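Long-range contact in RTX toxin RtxA (Vibrio vulnificus MO6-24/O, PDB 6IMP), which is a MARTX toxin whose alpha/beta hydrolase effector domain, the part in this structure, probably acts as a hydrolase in virulence: residues L40-T54 against S108-R120. Residues are numbered along the deposited sequence; the frame is centred on the assembly and turned at random.
Sequences LYGEKDARRKIGEIT and SGSSAEEQASEIR
E114 grips the start of helix 52-63 with a single carboxylate oxygen. G51 N, at the N-cap position, donates to E114 OE2 over 2.7 Å, and T54 OG1 reaches the same oxygen at 2.8 Å. The two donors come from opposite faces of the carboxylate plane, T54 on the syn side, a grip that should limit rotation of the carboxylate. A bend at chi2 (-62°) folds the E114 chain back to this position, while T54 CG2 packs 4.1 Å from S117 CB. Just before this helix, I50 crosses the bent chain of E113 at a slant, its CD1 3.5 Å from E113 CG; the E113 carboxylate itself is held by N134 through OE1. S111, with OG between its backbone N and carbonyl carbon (chi1 55°), donates to K49 O at 2.6 Å and accepts a weak capping bond from E114 N, tying the N-cap residue of helix 112-124 to the loop that carries K49. Farther along, S108 OG donates to L40 O at 2.9 Å. Helices and turns near the N-terminus thus cover the strand-turn-helix connection that follows strand 101-105 in the alpha/beta hydrolase fold.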
# COMPACT_ATOMS: atom_id res chain seq x y z
N LEU A 40 13.46 -7.92 1.96
CA LEU A 40 12.08 -7.58 2.33
C LEU A 40 11.48 -6.40 1.54
O LEU A 40 10.32 -6.45 1.13
CB LEU A 40 12.00 -7.31 3.83
CG LEU A 40 11.93 -8.57 4.69
CD1 LEU A 40 13.21 -9.38 4.57
CD2 LEU A 40 11.68 -8.22 6.14
N TYR A 41 12.28 -5.35 1.33
CA TYR A 41 11.77 -4.05 0.87
C TYR A 41 12.27 -3.64 -0.51
O TYR A 41 11.71 -2.71 -1.15
CB TYR A 41 12.20 -2.98 1.85
CG TYR A 41 11.67 -3.18 3.24
CD1 TYR A 41 10.30 -3.14 3.48
CD2 TYR A 41 12.52 -3.38 4.31
CE1 TYR A 41 9.80 -3.30 4.74
CE2 TYR A 41 12.04 -3.55 5.57
CZ TYR A 41 10.67 -3.51 5.79
OH TYR A 41 10.16 -3.68 7.06
N GLY A 42 13.36 -4.28 -0.95
CA GLY A 42 14.00 -3.95 -2.20
C GLY A 42 15.20 -3.05 -2.02
O GLY A 42 15.41 -2.46 -0.95
N GLU A 43 15.97 -2.90 -3.08
CA GLU A 43 17.21 -2.15 -3.00
C GLU A 43 16.88 -0.67 -3.07
O GLU A 43 15.94 -0.29 -3.74
CB GLU A 43 18.16 -2.55 -4.13
CG GLU A 43 18.17 -4.05 -4.40
CD GLU A 43 19.31 -4.49 -5.29
OE1 GLU A 43 19.06 -5.33 -6.18
OE2 GLU A 43 20.44 -4.00 -5.10
N LYS A 44 17.63 0.14 -2.35
CA LYS A 44 17.39 1.57 -2.34
C LYS A 44 17.22 2.14 -3.76
O LYS A 44 16.30 2.93 -4.00
CB LYS A 44 18.52 2.30 -1.62
CG LYS A 44 18.56 3.81 -1.89
CD LYS A 44 19.91 4.42 -1.53
CE LYS A 44 21.03 4.04 -2.49
NZ LYS A 44 20.89 4.71 -3.82
N ASP A 45 18.09 1.76 -4.69
CA ASP A 45 18.03 2.30 -6.07
C ASP A 45 16.68 1.95 -6.71
O ASP A 45 15.93 2.84 -7.11
CB ASP A 45 19.20 1.77 -6.93
CG ASP A 45 20.52 2.53 -6.68
OD1 ASP A 45 20.48 3.73 -6.35
OD2 ASP A 45 21.59 1.91 -6.85
N ALA A 46 16.36 0.66 -6.72
CA ALA A 46 15.01 0.14 -7.03
C ALA A 46 13.86 0.84 -6.31
O ALA A 46 12.80 1.05 -6.89
CB ALA A 46 14.95 -1.34 -6.72
N ARG A 47 14.04 1.08 -5.02
CA ARG A 47 13.00 1.65 -4.17
C ARG A 47 12.69 3.08 -4.56
O ARG A 47 11.54 3.53 -4.45
CB ARG A 47 13.43 1.63 -2.70
CG ARG A 47 13.42 0.25 -2.06
CD ARG A 47 13.17 0.36 -0.57
NE ARG A 47 14.07 1.32 0.07
CZ ARG A 47 15.28 1.03 0.52
NH1 ARG A 47 15.80 -0.19 0.38
NH2 ARG A 47 16.00 1.98 1.10
N ARG A 48 13.72 3.81 -4.96
CA ARG A 48 13.61 5.24 -5.19
C ARG A 48 13.43 5.60 -6.66
O ARG A 48 12.91 6.68 -6.97
CB ARG A 48 14.83 5.97 -4.59
CG ARG A 48 14.89 5.89 -3.06
CD ARG A 48 15.73 7.02 -2.49
NE ARG A 48 15.72 7.10 -1.02
CZ ARG A 48 14.74 7.62 -0.28
NH1 ARG A 48 13.61 8.06 -0.84
NH2 ARG A 48 14.88 7.69 1.04
N LYS A 49 13.81 4.69 -7.56
CA LYS A 49 13.81 4.95 -9.00
C LYS A 49 12.44 5.35 -9.54
O LYS A 49 11.42 4.75 -9.18
CB LYS A 49 14.31 3.73 -9.76
CG LYS A 49 14.33 3.89 -11.27
CD LYS A 49 15.20 2.82 -11.92
CE LYS A 49 15.48 3.11 -13.39
NZ LYS A 49 16.31 4.34 -13.57
N ILE A 50 12.44 6.37 -10.39
CA ILE A 50 11.25 6.78 -11.13
C ILE A 50 11.61 6.88 -12.62
O ILE A 50 12.35 7.77 -13.03
CB ILE A 50 10.68 8.12 -10.61
CG1 ILE A 50 10.20 7.96 -9.17
CG2 ILE A 50 9.51 8.58 -11.48
CD1 ILE A 50 9.92 9.27 -8.45
N GLY A 51 11.07 5.95 -13.40
CA GLY A 51 11.40 5.82 -14.82
C GLY A 51 11.10 7.07 -15.62
O GLY A 51 10.28 7.91 -15.21
N GLU A 52 11.75 7.19 -16.76
CA GLU A 52 11.66 8.41 -17.55
C GLU A 52 10.25 8.64 -18.09
O GLU A 52 9.71 9.74 -18.00
CB GLU A 52 12.67 8.39 -18.70
CG GLU A 52 13.06 9.78 -19.18
CD GLU A 52 14.41 9.80 -19.84
OE1 GLU A 52 15.40 10.12 -19.15
OE2 GLU A 52 14.49 9.48 -21.05
N ILE A 53 9.66 7.59 -18.63
CA ILE A 53 8.29 7.65 -19.15
C ILE A 53 7.32 7.98 -18.03
O ILE A 53 6.45 8.85 -18.17
CB ILE A 53 7.88 6.32 -19.81
CG1 ILE A 53 8.77 6.04 -21.03
CG2 ILE A 53 6.41 6.35 -20.22
CD1 ILE A 53 9.04 4.57 -21.27
N THR A 54 7.48 7.29 -16.90
CA THR A 54 6.61 7.49 -15.75
C THR A 54 6.62 8.95 -15.33
O THR A 54 5.57 9.52 -15.03
CB THR A 54 7.05 6.62 -14.56
OG1 THR A 54 7.33 5.29 -15.01
CG2 THR A 54 5.96 6.57 -13.49
N SER A 108 6.11 -3.39 -2.16
CA SER A 108 7.56 -3.57 -2.09
C SER A 108 8.22 -3.48 -3.46
O SER A 108 7.63 -3.86 -4.46
CB SER A 108 7.88 -4.93 -1.49
OG SER A 108 9.26 -5.05 -1.23
N GLY A 109 9.47 -3.04 -3.47
CA GLY A 109 10.37 -3.29 -4.60
C GLY A 109 10.53 -2.18 -5.63
O GLY A 109 11.36 -2.30 -6.54
N SER A 110 9.76 -1.11 -5.50
CA SER A 110 9.81 0.00 -6.47
C SER A 110 9.03 1.18 -5.95
O SER A 110 8.15 1.02 -5.11
CB SER A 110 9.22 -0.42 -7.83
OG SER A 110 7.91 -0.94 -7.68
N SER A 111 9.31 2.36 -6.52
CA SER A 111 8.63 3.61 -6.13
C SER A 111 7.15 3.51 -6.31
O SER A 111 6.67 2.78 -7.17
CB SER A 111 9.13 4.80 -6.97
OG SER A 111 8.98 4.54 -8.36
N ALA A 112 6.42 4.28 -5.52
CA ALA A 112 4.96 4.37 -5.67
C ALA A 112 4.58 4.91 -7.06
O ALA A 112 3.56 4.51 -7.65
CB ALA A 112 4.38 5.27 -4.59
N GLU A 113 5.42 5.81 -7.58
CA GLU A 113 5.21 6.39 -8.90
C GLU A 113 4.97 5.28 -9.92
O GLU A 113 3.91 5.22 -10.55
CB GLU A 113 6.44 7.23 -9.31
CG GLU A 113 6.44 8.66 -8.75
CD GLU A 113 6.57 8.73 -7.24
OE1 GLU A 113 7.37 7.95 -6.67
OE2 GLU A 113 5.86 9.56 -6.62
N GLU A 114 5.92 4.36 -10.00
CA GLU A 114 5.83 3.22 -10.89
C GLU A 114 4.59 2.40 -10.58
O GLU A 114 3.84 2.05 -11.48
CB GLU A 114 7.06 2.33 -10.74
CG GLU A 114 8.38 3.00 -11.10
CD GLU A 114 8.43 3.44 -12.55
OE1 GLU A 114 8.07 2.64 -13.44
OE2 GLU A 114 8.83 4.59 -12.80
N GLN A 115 4.38 2.09 -9.31
CA GLN A 115 3.33 1.15 -8.92
C GLN A 115 1.94 1.73 -9.15
O GLN A 115 1.01 1.00 -9.44
CB GLN A 115 3.51 0.71 -7.46
CG GLN A 115 4.74 -0.16 -7.22
CD GLN A 115 4.85 -0.68 -5.79
OE1 GLN A 115 3.87 -1.14 -5.21
NE2 GLN A 115 6.07 -0.65 -5.23
N ALA A 116 1.81 3.05 -9.05
CA ALA A 116 0.50 3.69 -9.22
C ALA A 116 0.18 3.96 -10.69
O ALA A 116 -0.98 4.16 -11.04
CB ALA A 116 0.44 4.98 -8.42
N SER A 117 1.19 3.92 -11.55
CA SER A 117 1.07 4.43 -12.92
C SER A 117 0.08 3.62 -13.74
O SER A 117 -0.81 4.18 -14.38
CB SER A 117 2.43 4.45 -13.60
OG SER A 117 2.87 3.15 -13.92
N GLU A 118 0.20 2.31 -13.67
CA GLU A 118 -0.78 1.42 -14.26
C GLU A 118 -2.15 1.45 -13.54
O GLU A 118 -3.12 0.94 -14.08
CB GLU A 118 -0.24 -0.02 -14.29
CG GLU A 118 0.92 -0.26 -15.25
CD GLU A 118 1.53 -1.66 -15.11
OE1 GLU A 118 0.79 -2.67 -15.29
OE2 GLU A 118 2.74 -1.76 -14.83
N ILE A 119 -2.22 2.02 -12.33
CA ILE A 119 -3.45 1.95 -11.51
C ILE A 119 -4.28 3.25 -11.46
O ILE A 119 -5.51 3.21 -11.37
CB ILE A 119 -3.14 1.49 -10.05
CG1 ILE A 119 -2.47 0.11 -10.06
CG2 ILE A 119 -4.42 1.41 -9.20
CD1 ILE A 119 -1.88 -0.34 -8.73
N ARG A 120 -3.61 4.41 -11.50
CA ARG A 120 -4.31 5.66 -11.20
C ARG A 120 -5.38 5.99 -12.26
O ARG A 120 -6.52 6.36 -11.93
CB ARG A 120 -3.33 6.83 -11.01
CG ARG A 120 -2.53 7.23 -12.23
CD ARG A 120 -1.44 8.22 -11.86
NE ARG A 120 -0.21 7.97 -12.62
CZ ARG A 120 0.24 8.72 -13.63
NH1 ARG A 120 -0.40 9.84 -13.99
NH2 ARG A 120 1.37 8.35 -14.27